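Side-chain contacts in 4-methyl-5(B-hydroxyethyl)-thiazole monophosphate biosynthesis enzyme (PDB 3OT1), which is of unknown function but belongs to the DJ-1 superfamily and may take part in making hydroxyethylthiazole phosphate: residues 107-112 / 116-121; 127-132 / 137-142. All coordinates share one frame; numbering follows the deposited sequence.

Interaction 1. Residues 107-112 / 116-121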
loop_
_atom_site.group_PDB
_atom_site.type_symbol
_atom_site.label_atom_id
_atom_site.label_comp_id
_atom_site.label_asym_id
_atom_site.label_seq_id
_atom_site.Cartn_x
_atom_site.Cartn_y
_atom_site.Cartn_z
ATOM N N VAL A 107 -5.587 0.499 20.098
ATOM C CA VAL A 107 -4.425 1.161 19.530
ATOM C C VAL A 107 -3.701 0.111 18.699
ATOM O O VAL A 107 -3.452 -1.004 19.165
ATOM C CB VAL A 107 -3.535 1.770 20.608
ATOM C CG1 VAL A 107 -2.255 2.323 19.966
ATOM C CG2 VAL A 107 -4.308 2.851 21.382
ATOM N N ALA A 108 -3.392 0.491 17.458
ATOM C CA ALA A 108 -2.769 -0.411 16.496
ATOM C C ALA A 108 -1.520 0.262 15.959
ATOM O O ALA A 108 -1.561 1.442 15.664
ATOM C CB ALA A 108 -3.762 -0.698 15.365
ATOM N N ALA A 109 -0.428 -0.467 15.831
ATOM C CA ALA A 109 0.805 0.105 15.316
ATOM C C ALA A 109 1.625 -0.924 14.572
ATOM O O ALA A 109 1.608 -2.104 14.896
ATOM C CB ALA A 109 1.637 0.701 16.456
ATOM N N ILE A 110 2.385 -0.463 13.581
ATOM C CA ILE A 110 3.123 -1.351 12.711
ATOM C C ILE A 110 4.562 -0.896 12.550
ATOM O O ILE A 110 4.884 0.281 12.687
ATOM C CB ILE A 110 2.381 -1.476 11.346
ATOM C CG1 ILE A 110 2.956 -2.560 10.422
ATOM C CG2 ILE A 110 2.270 -0.129 10.649
ATOM C CD1 ILE A 110 2.013 -2.940 9.300
ATOM N N CYS A 111 5.397 -1.864 12.164
ATOM C CA CYS A 111 6.746 -1.602 11.703
ATOM C C CYS A 111 7.646 -1.011 12.801
ATOM O O CYS A 111 7.777 -1.615 13.857
ATOM C CB CYS A 111 6.593 -0.721 10.442
ATOM S SG CYS A 111 8.000 -0.214 9.508
ATOM N N ALA A 112 8.285 0.130 12.564
ATOM C CA ALA A 112 9.197 0.698 13.550
ATOM C C ALA A 112 8.487 1.233 14.789
ATOM O O ALA A 112 9.112 1.428 15.827
ATOM C CB ALA A 112 10.055 1.813 12.915
ATOM N N LEU A 116 10.244 2.145 18.330
ATOM C CA LEU A 116 10.754 3.497 18.491
ATOM C C LEU A 116 9.820 4.433 19.238
ATOM O O LEU A 116 10.280 5.472 19.738
ATOM C CB LEU A 116 11.144 4.100 17.146
ATOM C CG LEU A 116 12.250 3.360 16.400
ATOM C CD1 LEU A 116 12.607 4.111 15.115
ATOM C CD2 LEU A 116 13.482 3.147 17.275
ATOM N N VAL A 117 8.534 4.067 19.343
ATOM C CA VAL A 117 7.576 4.843 20.117
ATOM C C VAL A 117 7.234 4.118 21.430
ATOM O O VAL A 117 7.528 4.642 22.507
ATOM C CB VAL A 117 6.312 5.204 19.326
ATOM C CG1 VAL A 117 5.404 6.079 20.212
ATOM C CG2 VAL A 117 6.691 5.907 18.017
ATOM N N PHE A 118 6.631 2.939 21.362
ATOM C CA PHE A 118 6.123 2.336 22.597
ATOM C C PHE A 118 7.251 1.934 23.556
ATOM O O PHE A 118 7.235 2.299 24.736
ATOM C CB PHE A 118 5.251 1.110 22.337
ATOM C CG PHE A 118 4.036 1.339 21.464
ATOM C CD1 PHE A 118 3.469 2.596 21.257
ATOM C CD2 PHE A 118 3.438 0.232 20.862
ATOM C CE1 PHE A 118 2.349 2.724 20.447
ATOM C CE2 PHE A 118 2.327 0.375 20.087
ATOM C CZ PHE A 118 1.782 1.600 19.874
ATOM N N ALA A 119 8.223 1.180 23.050
ATOM C CA ALA A 119 9.301 0.695 23.894
ATOM C C ALA A 119 10.115 1.881 24.424
ATOM O O ALA A 119 10.433 1.905 25.613
ATOM C CB ALA A 119 10.137 -0.325 23.172
ATOM N N LYS A 120 10.370 2.905 23.605
ATOM C CA LYS A 120 11.183 4.060 24.020
ATOM C C LYS A 120 10.492 5.063 24.951
ATOM O O LYS A 120 11.153 5.727 25.744
ATOM C CB LYS A 120 11.737 4.799 22.783
ATOM C CG LYS A 120 12.763 4.011 21.990
ATOM C CD LYS A 120 13.944 3.606 22.847
ATOM N N GLN A 121 9.167 5.183 24.873
ATOM C CA GLN A 121 8.414 6.179 25.638
ATOM C C GLN A 121 7.473 5.561 26.670
ATOM O O GLN A 121 6.546 6.216 27.144
ATOM C CB GLN A 121 7.676 7.117 24.682
ATOM C CG GLN A 121 8.589 7.983 23.824
ATOM C CD GLN A 121 9.413 8.958 24.651
ATOM O OE1 GLN A 121 9.001 9.388 25.745
ATOM N NE2 GLN A 121 10.580 9.303 24.146
#

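Interaction 2. Residues 127-132 / 137-142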
loop_
_atom_site.group_PDB
_atom_site.type_symbol
_atom_site.label_atom_id
_atom_site.label_comp_id
_atom_site.label_asym_id
_atom_site.label_seq_id
_atom_site.Cartn_x
_atom_site.Cartn_y
_atom_site.Cartn_z
ATOM N N ALA A 127 2.960 -5.256 27.708
ATOM C CA ALA A 127 2.188 -5.868 26.621
ATOM C C ALA A 127 3.056 -6.737 25.736
ATOM O O ALA A 127 4.217 -6.405 25.482
ATOM C CB ALA A 127 1.532 -4.803 25.758
ATOM N N ARG A 128 2.490 -7.831 25.251
ATOM C CA ARG A 128 3.085 -8.572 24.146
ATOM C C ARG A 128 2.928 -7.744 22.879
ATOM O O ARG A 128 1.853 -7.175 22.634
ATOM C CB ARG A 128 2.404 -9.926 23.957
ATOM C CG ARG A 128 2.582 -10.872 25.110
ATOM C CD ARG A 128 2.318 -12.307 24.747
ATOM N NE ARG A 128 3.119 -12.748 23.598
ATOM C CZ ARG A 128 4.413 -13.096 23.623
ATOM N NH1 ARG A 128 5.001 -13.495 22.495
ATOM N NH2 ARG A 128 5.124 -13.067 24.754
HETATM N N MSE A 129 3.993 -7.680 22.078
HETATM C CA MSE A 129 3.959 -6.951 20.826
HETATM C C MSE A 129 5.000 -7.456 19.877
HETATM O O MSE A 129 6.019 -8.015 20.274
HETATM C CB MSE A 129 4.135 -5.448 21.046
HETATM C CG MSE A 129 5.466 -5.062 21.673
HETATM SE SE MSE A 129 5.611 -3.171 22.047
HETATM C CE MSE A 129 4.416 -3.046 23.534
ATOM N N THR A 130 4.723 -7.201 18.598
ATOM C CA THR A 130 5.703 -7.388 17.544
ATOM C C THR A 130 6.054 -6.024 16.955
ATOM O O THR A 130 5.528 -4.980 17.362
ATOM C CB THR A 130 5.219 -8.373 16.458
ATOM O OG1 THR A 130 6.327 -8.805 15.679
ATOM C CG2 THR A 130 4.171 -7.805 15.536
ATOM N N CYS A 131 7.003 -6.036 16.027
ATOM C CA CYS A 131 7.465 -4.833 15.334
ATOM C C CYS A 131 8.263 -5.284 14.133
ATOM O O CYS A 131 8.360 -6.479 13.865
ATOM C CB CYS A 131 8.313 -3.948 16.262
ATOM S SG CYS A 131 9.840 -4.656 16.864
ATOM N N HIS A 132 8.863 -4.336 13.428
ATOM C CA HIS A 132 9.718 -4.727 12.309
ATOM C C HIS A 132 10.877 -5.583 12.806
ATOM O O HIS A 132 11.468 -5.259 13.824
ATOM C CB HIS A 132 10.258 -3.487 11.626
ATOM C CG HIS A 132 10.871 -3.781 10.314
ATOM N ND1 HIS A 132 12.134 -4.309 10.182
ATOM C CD2 HIS A 132 10.359 -3.661 9.071
ATOM C CE1 HIS A 132 12.367 -4.500 8.896
ATOM N NE2 HIS A 132 11.321 -4.090 8.201
ATOM N N ASP A 137 15.094 -6.253 18.654
ATOM C CA ASP A 137 15.955 -6.108 19.818
ATOM C C ASP A 137 15.552 -4.972 20.772
ATOM O O ASP A 137 16.073 -4.877 21.880
ATOM C CB ASP A 137 17.436 -6.013 19.398
ATOM C CG ASP A 137 17.782 -4.732 18.637
ATOM O OD1 ASP A 137 19.001 -4.462 18.536
ATOM O OD2 ASP A 137 16.897 -3.997 18.149
ATOM N N HIS A 138 14.612 -4.130 20.348
ATOM C CA HIS A 138 14.083 -3.075 21.200
ATOM C C HIS A 138 12.979 -3.546 22.156
ATOM O O HIS A 138 12.601 -2.828 23.067
ATOM C CB HIS A 138 13.480 -1.971 20.337
ATOM C CG HIS A 138 14.488 -1.092 19.672
ATOM N ND1 HIS A 138 15.538 -1.573 18.919
ATOM C CD2 HIS A 138 14.580 0.256 19.625
ATOM C CE1 HIS A 138 16.250 -0.559 18.459
ATOM N NE2 HIS A 138 15.689 0.562 18.874
ATOM N N ILE A 139 12.428 -4.726 21.919
ATOM C CA ILE A 139 11.292 -5.207 22.692
ATOM C C ILE A 139 11.825 -6.181 23.759
ATOM O O ILE A 139 12.658 -7.038 23.447
ATOM C CB ILE A 139 10.304 -5.938 21.754
ATOM C CG1 ILE A 139 9.942 -5.106 20.510
ATOM C CG2 ILE A 139 9.078 -6.371 22.528
ATOM C CD1 ILE A 139 9.429 -3.720 20.808
ATOM N N PRO A 140 11.324 -6.094 25.006
ATOM C CA PRO A 140 11.774 -7.086 26.002
ATOM C C PRO A 140 11.567 -8.498 25.483
ATOM O O PRO A 140 10.503 -8.812 24.953
ATOM C CB PRO A 140 10.883 -6.797 27.218
ATOM C CG PRO A 140 10.537 -5.349 27.071
ATOM C CD PRO A 140 10.361 -5.145 25.581
ATOM N N SER A 141 12.595 -9.335 25.606
ATOM C CA SER A 141 12.585 -10.633 24.958
ATOM C C SER A 141 11.382 -11.494 25.349
ATOM O O SER A 141 10.850 -12.222 24.516
ATOM C CB SER A 141 13.892 -11.381 25.250
ATOM O OG SER A 141 14.084 -11.506 26.653
ATOM N N GLU A 142 10.956 -11.404 26.608
ATOM C CA GLU A 142 9.845 -12.211 27.104
ATOM C C GLU A 142 8.495 -11.687 26.602
ATOM O O GLU A 142 7.514 -12.412 26.654
ATOM C CB GLU A 142 9.887 -12.299 28.644
ATOM C CG GLU A 142 8.857 -13.258 29.269
ATOM C CD GLU A 142 7.497 -12.608 29.518
ATOM O OE1 GLU A 142 6.492 -13.345 29.617
ATOM O OE2 GLU A 142 7.434 -11.361 29.600
#

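Interaction 1. Residues 107-112 / 116-121
Phe118 reaches back from helix 113-119 to strand 106-110, where its CZ lies 3.5 Å from Ala109 CB and 4.1 Å from Val107 CG1. The contact spans what looks like the nucleophile elbow of the DJ-1/PfpI fold, with Cys111 near the end of 107-112: the chain leaves the strand, turns sharply at Cys111, whose positive phi (65°) is the strained backbone expected there, and enters the helix. Cys111 is therefore probably the reactive cysteine of the family. Only the far end of the ring meets the strand, CE2 coming within 3.7 Å of Ala109 CB, and both aliphatic groups approach it obliquely. Val107 turns CG1 anti to its own N (chi1 174°), which sends this branch toward CZ, the two side chains running past each other in opposite senses. Further out, Phe124 stacks edge-to-face with Phe118, while Phe100 and Ile97 of helix 91-102 cover Val107 and Phe118, respectively. At the start of the helix Ala112 CB lies 4.1 Å from Leu116 CD1, and Ala84 of helix 81-88 packs against both residues. In the backbone, Leu116 N donates to Ala112 O over 2.8 Å, in a nearly straight bond with an N-H...O angle of 177°.

Interaction 2. Residues 127-132 / 137-142
Ile139 packs into the angle between Met129 and Cys131, and its two branches divide the work. CG2 lies against Met129 CG at 3.9 Å, while CG1 meets Cys131 SG at 3.7 Å; CD1, at the end of the longer branch, comes within 4.1 Å of the SE atom of Met129, which is present as selenomethionine. Cys131 SG stands between its own backbone N and carbonyl carbon (chi1 63°), on a bond that already points at the opposite segment, so the sulfur bears directly on the isoleucine. Pro114 of helix 113-119 lies on both Met129 and Cys131, and Leu157 and Thr159 of strand 157-160 touch Met129, so this end of the contact is buried. In the DJ-1/PfpI fold the contact joins two parts of one long connection, from helix 113-119 to strand 149-152, that doubles back: the directions of 128-131 and 139-142 differ by 144°, so the two runs are roughly antiparallel. Beyond Ile139 the fit slackens toward solvent. Arg128, bent at chi3, brings NH2 to within 3.1 Å of Glu142 O, which lies at the guanidinium edge near its plane. The carboxylate of exposed Glu142 stays farther off, its OE1 5.1 Å from Arg128 NH2, so any attraction between the opposite charges is probably modest. At the other end of 137-142, His138 ND1 donates over 2.9 Å to Asp137 OD2; the acceptor lies in the imidazole plane, whereas the nitrogen stands 43° out of the carboxylate plane.

Interaction 1 is the deeper of the two, about 9 Å from the chain's centre to its own, and all its touching residues are buried; interaction 2 lies about 15 Å out and grades from core to surface. The first joins a central strand to its following helix by aromatic and aliphatic contacts plus a helical backbone bond. The second joins two parts of one loop through aliphatic and sulfur or selenium contacts, and polar groups gather at its exposed margin. They meet at the elbow, where Cys111 O probably accepts a hydrogen bond from His132 N at 3.0 Å, and again where Leu116 CD2 lies 3.8 Å from His138 NE2.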